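LacI family transcription regulator (Bifidobacterium animalis subsp. lactis, PDB 4O5A) probably represses or otherwise controls transcription of target genes, binding operator DNA in response to a small effector ligand, as LacI family regulators do. Local coordinates at residues L243-P248 and S269-R274. Residues are numbered along the deposited sequence; the frame is centred on the assembly and turned at random. Where two conformers were deposited one is given.
Sequences LLSVEP and SVKGVR
The peptide group joining Leu244 to Ser245 is the flat surface of this contact, and Lys271 lies over one of its faces: CE stands above the carbonyl, 3.7 Å from Leu244 O. Leu244 CB and Ser245 OG project on the same face. The aliphatic chain of Lys271 runs past Leu244 in the opposite sense, with its CE 3.8 Å from Leu244 CB and its CD 4.1 Å from Leu244 CD1. Nearly extended as far as CE, the chain turns at its last torsion (chi4 60°), which leaves NZ 3.6 Å from Ser245 OG in one of that serine's two conformers, without a hydrogen bond; there the hydroxyl bonds to Lys241 O, one turn back. Beside the lysine chain, Leu244 CD1 meets Val273 CG2 at 4.4 Å, a loose apolar contact. Gly272, with positive phi (87°), ends its helix in a Schellman motif, and Val273 follows, directed toward Leu244. Both buried side chains also touch Ala268. The contact thus joins the C-terminal ends of helices 233-245 and 258-271, neighbours on one side of the mixed sheet in the periplasmic binding protein-like domain, linked through strand 252-255. Leu243 packs on strand 193-197, while Ser269 and Val270 touch His294 of the second subunit.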
ATOM      1  N   LEU A 243     -13.353   4.637  23.740  1.00 19.74           N
ATOM      2  CA  LEU A 243     -13.936   3.339  24.113  1.00 19.95           C
ATOM      3  C   LEU A 243     -13.374   2.780  25.415  1.00 26.23           C
ATOM      4  O   LEU A 243     -14.113   2.221  26.230  1.00 22.40           O
ATOM      5  CB  LEU A 243     -13.755   2.328  22.986  1.00 19.17           C
ATOM      6  CG  LEU A 243     -14.566   2.662  21.732  1.00 19.52           C
ATOM      7  CD1 LEU A 243     -14.103   1.811  20.573  1.00 17.52           C
ATOM      8  CD2 LEU A 243     -16.061   2.460  21.988  1.00 24.99           C
ATOM      9  N   LEU A 244     -12.070   2.941  25.622  1.00 19.00           N
ATOM     10  CA  LEU A 244     -11.438   2.418  26.836  1.00 21.02           C
ATOM     11  C   LEU A 244     -11.672   3.246  28.092  1.00 28.00           C
ATOM     12  O   LEU A 244     -11.336   2.807  29.196  1.00 27.03           O
ATOM     13  CB  LEU A 244      -9.937   2.207  26.615  1.00 20.70           C
ATOM     14  CG  LEU A 244      -9.567   1.193  25.533  1.00 24.75           C
ATOM     15  CD1 LEU A 244      -8.062   1.059  25.465  1.00 23.25           C
ATOM     16  CD2 LEU A 244     -10.209  -0.152  25.841  1.00 26.42           C
ATOM     17  N   SER A 245     -12.252   4.433  27.928  0.54 27.08           N
ATOM     18  CA  SER A 245     -12.479   5.320  29.057  0.54 27.58           C
ATOM     19  C   SER A 245     -13.928   5.352  29.548  0.54 31.24           C
ATOM     20  O   SER A 245     -14.207   5.924  30.598  0.54 34.72           O
ATOM     21  CB  SER A 245     -11.997   6.737  28.726  0.54 29.74           C
ATOM     22  OG  SER A 245     -10.651   6.709  28.288  0.54 26.32           O
ATOM     23  N   VAL A 246     -14.840   4.742  28.796  1.00 33.93           N
ATOM     24  CA  VAL A 246     -16.273   4.788  29.135  1.00 39.77           C
ATOM     25  C   VAL A 246     -16.806   3.444  29.649  1.00 43.85           C
ATOM     26  O   VAL A 246     -16.852   2.469  28.899  1.00 47.54           O
ATOM     27  CB  VAL A 246     -17.133   5.262  27.924  1.00 52.51           C
ATOM     28  CG1 VAL A 246     -18.622   5.166  28.243  1.00 55.21           C
ATOM     29  CG2 VAL A 246     -16.753   6.689  27.517  1.00 49.73           C
ATOM     30  N   GLU A 247     -17.215   3.417  30.921  1.00 42.52           N
ATOM     31  CA  GLU A 247     -17.729   2.207  31.575  1.00 39.31           C
ATOM     32  C   GLU A 247     -19.167   1.884  31.148  1.00 45.63           C
ATOM     33  O   GLU A 247     -19.992   2.789  31.016  1.00 48.09           O
ATOM     34  CB  GLU A 247     -17.663   2.354  33.103  1.00 45.04           C
ATOM     35  N   PRO A 248     -19.470   0.593  30.912  1.00 47.32           N
ATOM     36  CA  PRO A 248     -18.552  -0.557  30.960  1.00 41.06           C
ATOM     37  C   PRO A 248     -17.640  -0.659  29.725  1.00 33.52           C
ATOM     38  O   PRO A 248     -18.123  -0.618  28.592  1.00 32.23           O
ATOM     39  CB  PRO A 248     -19.504  -1.755  31.001  1.00 44.44           C
ATOM     40  CG  PRO A 248     -20.720  -1.282  30.251  1.00 44.95           C
ATOM     41  CD  PRO A 248     -20.855   0.180  30.603  1.00 50.06           C
ATOM     42  N   SER A 269      -1.756  -0.300  25.047  1.00 21.94           N
ATOM     43  CA  SER A 269      -0.489  -0.559  25.731  1.00 20.06           C
ATOM     44  C   SER A 269      -0.055   0.624  26.565  1.00 19.22           C
ATOM     45  O   SER A 269       0.366   0.450  27.704  1.00 27.55           O
ATOM     46  CB  SER A 269       0.618  -0.942  24.749  1.00 25.07           C
ATOM     47  OG  SER A 269       0.277  -2.153  24.090  1.00 24.51           O
ATOM     48  N   VAL A 270      -0.144   1.827  26.004  1.00 20.20           N
ATOM     49  CA  VAL A 270       0.256   3.025  26.744  1.00 23.67           C
ATOM     50  C   VAL A 270      -0.623   3.170  27.983  1.00 23.59           C
ATOM     51  O   VAL A 270      -0.169   3.591  29.050  1.00 26.96           O
ATOM     52  CB  VAL A 270       0.143   4.277  25.844  1.00 24.19           C
ATOM     53  CG1 VAL A 270       0.265   5.562  26.657  1.00 26.28           C
ATOM     54  CG2 VAL A 270       1.185   4.228  24.739  1.00 27.44           C
ATOM     55  N   LYS A 271      -1.880   2.765  27.850  1.00 25.08           N
ATOM     56  CA  LYS A 271      -2.862   2.904  28.930  1.00 28.36           C
ATOM     57  C   LYS A 271      -2.723   1.799  29.991  1.00 31.86           C
ATOM     58  O   LYS A 271      -3.289   1.901  31.075  1.00 32.00           O
ATOM     59  CB  LYS A 271      -4.273   2.895  28.326  1.00 28.19           C
ATOM     60  CG  LYS A 271      -5.381   3.532  29.160  1.00 39.60           C
ATOM     61  CD  LYS A 271      -6.652   3.682  28.295  1.00 35.83           C
ATOM     62  CE  LYS A 271      -7.859   4.168  29.090  1.00 40.11           C
ATOM     63  NZ  LYS A 271      -7.632   5.494  29.720  1.00 34.43           N
ATOM     64  N   GLY A 272      -1.962   0.750  29.683  1.00 27.32           N
ATOM     65  CA  GLY A 272      -1.796  -0.356  30.613  1.00 29.82           C
ATOM     66  C   GLY A 272      -2.903  -1.391  30.461  1.00 28.23           C
ATOM     67  O   GLY A 272      -3.063  -2.288  31.297  1.00 30.19           O
ATOM     68  N   VAL A 273      -3.681  -1.260  29.402  1.00 25.01           N
ATOM     69  CA  VAL A 273      -4.684  -2.259  29.067  1.00 24.73           C
ATOM     70  C   VAL A 273      -4.019  -3.335  28.214  1.00 25.26           C
ATOM     71  O   VAL A 273      -3.669  -3.093  27.061  1.00 25.56           O
ATOM     72  CB  VAL A 273      -5.841  -1.605  28.313  1.00 21.28           C
ATOM     73  CG1 VAL A 273      -6.852  -2.646  27.843  1.00 26.80           C
ATOM     74  CG2 VAL A 273      -6.507  -0.560  29.210  1.00 22.65           C
ATOM     75  N   ARG A 274      -3.832  -4.518  28.794  1.00 23.33           N
ATOM     76  CA  ARG A 274      -3.124  -5.614  28.123  0.93 21.71           C
ATOM     77  C   ARG A 274      -3.896  -6.195  26.946  1.00 21.43           C
ATOM     78  O   ARG A 274      -5.093  -6.458  27.047  1.00 24.06           O
ATOM     79  CB  ARG A 274      -2.825  -6.737  29.119  0.93 25.01           C
ATOM     80  CG  ARG A 274      -1.882  -6.321  30.244  0.93 30.18           C
ATOM     81  CD  ARG A 274      -1.776  -7.429  31.265  0.93 31.19           C
ATOM     82  NE  ARG A 274      -3.069  -7.693  31.897  0.93 35.63           N
ATOM     83  CZ  ARG A 274      -3.342  -8.769  32.629  0.93 43.32           C
ATOM     84  NH1 ARG A 274      -2.417  -9.701  32.815  0.93 44.57           N
ATOM     85  NH2 ARG A 274      -4.546  -8.920  33.167  0.93 44.18           N
TER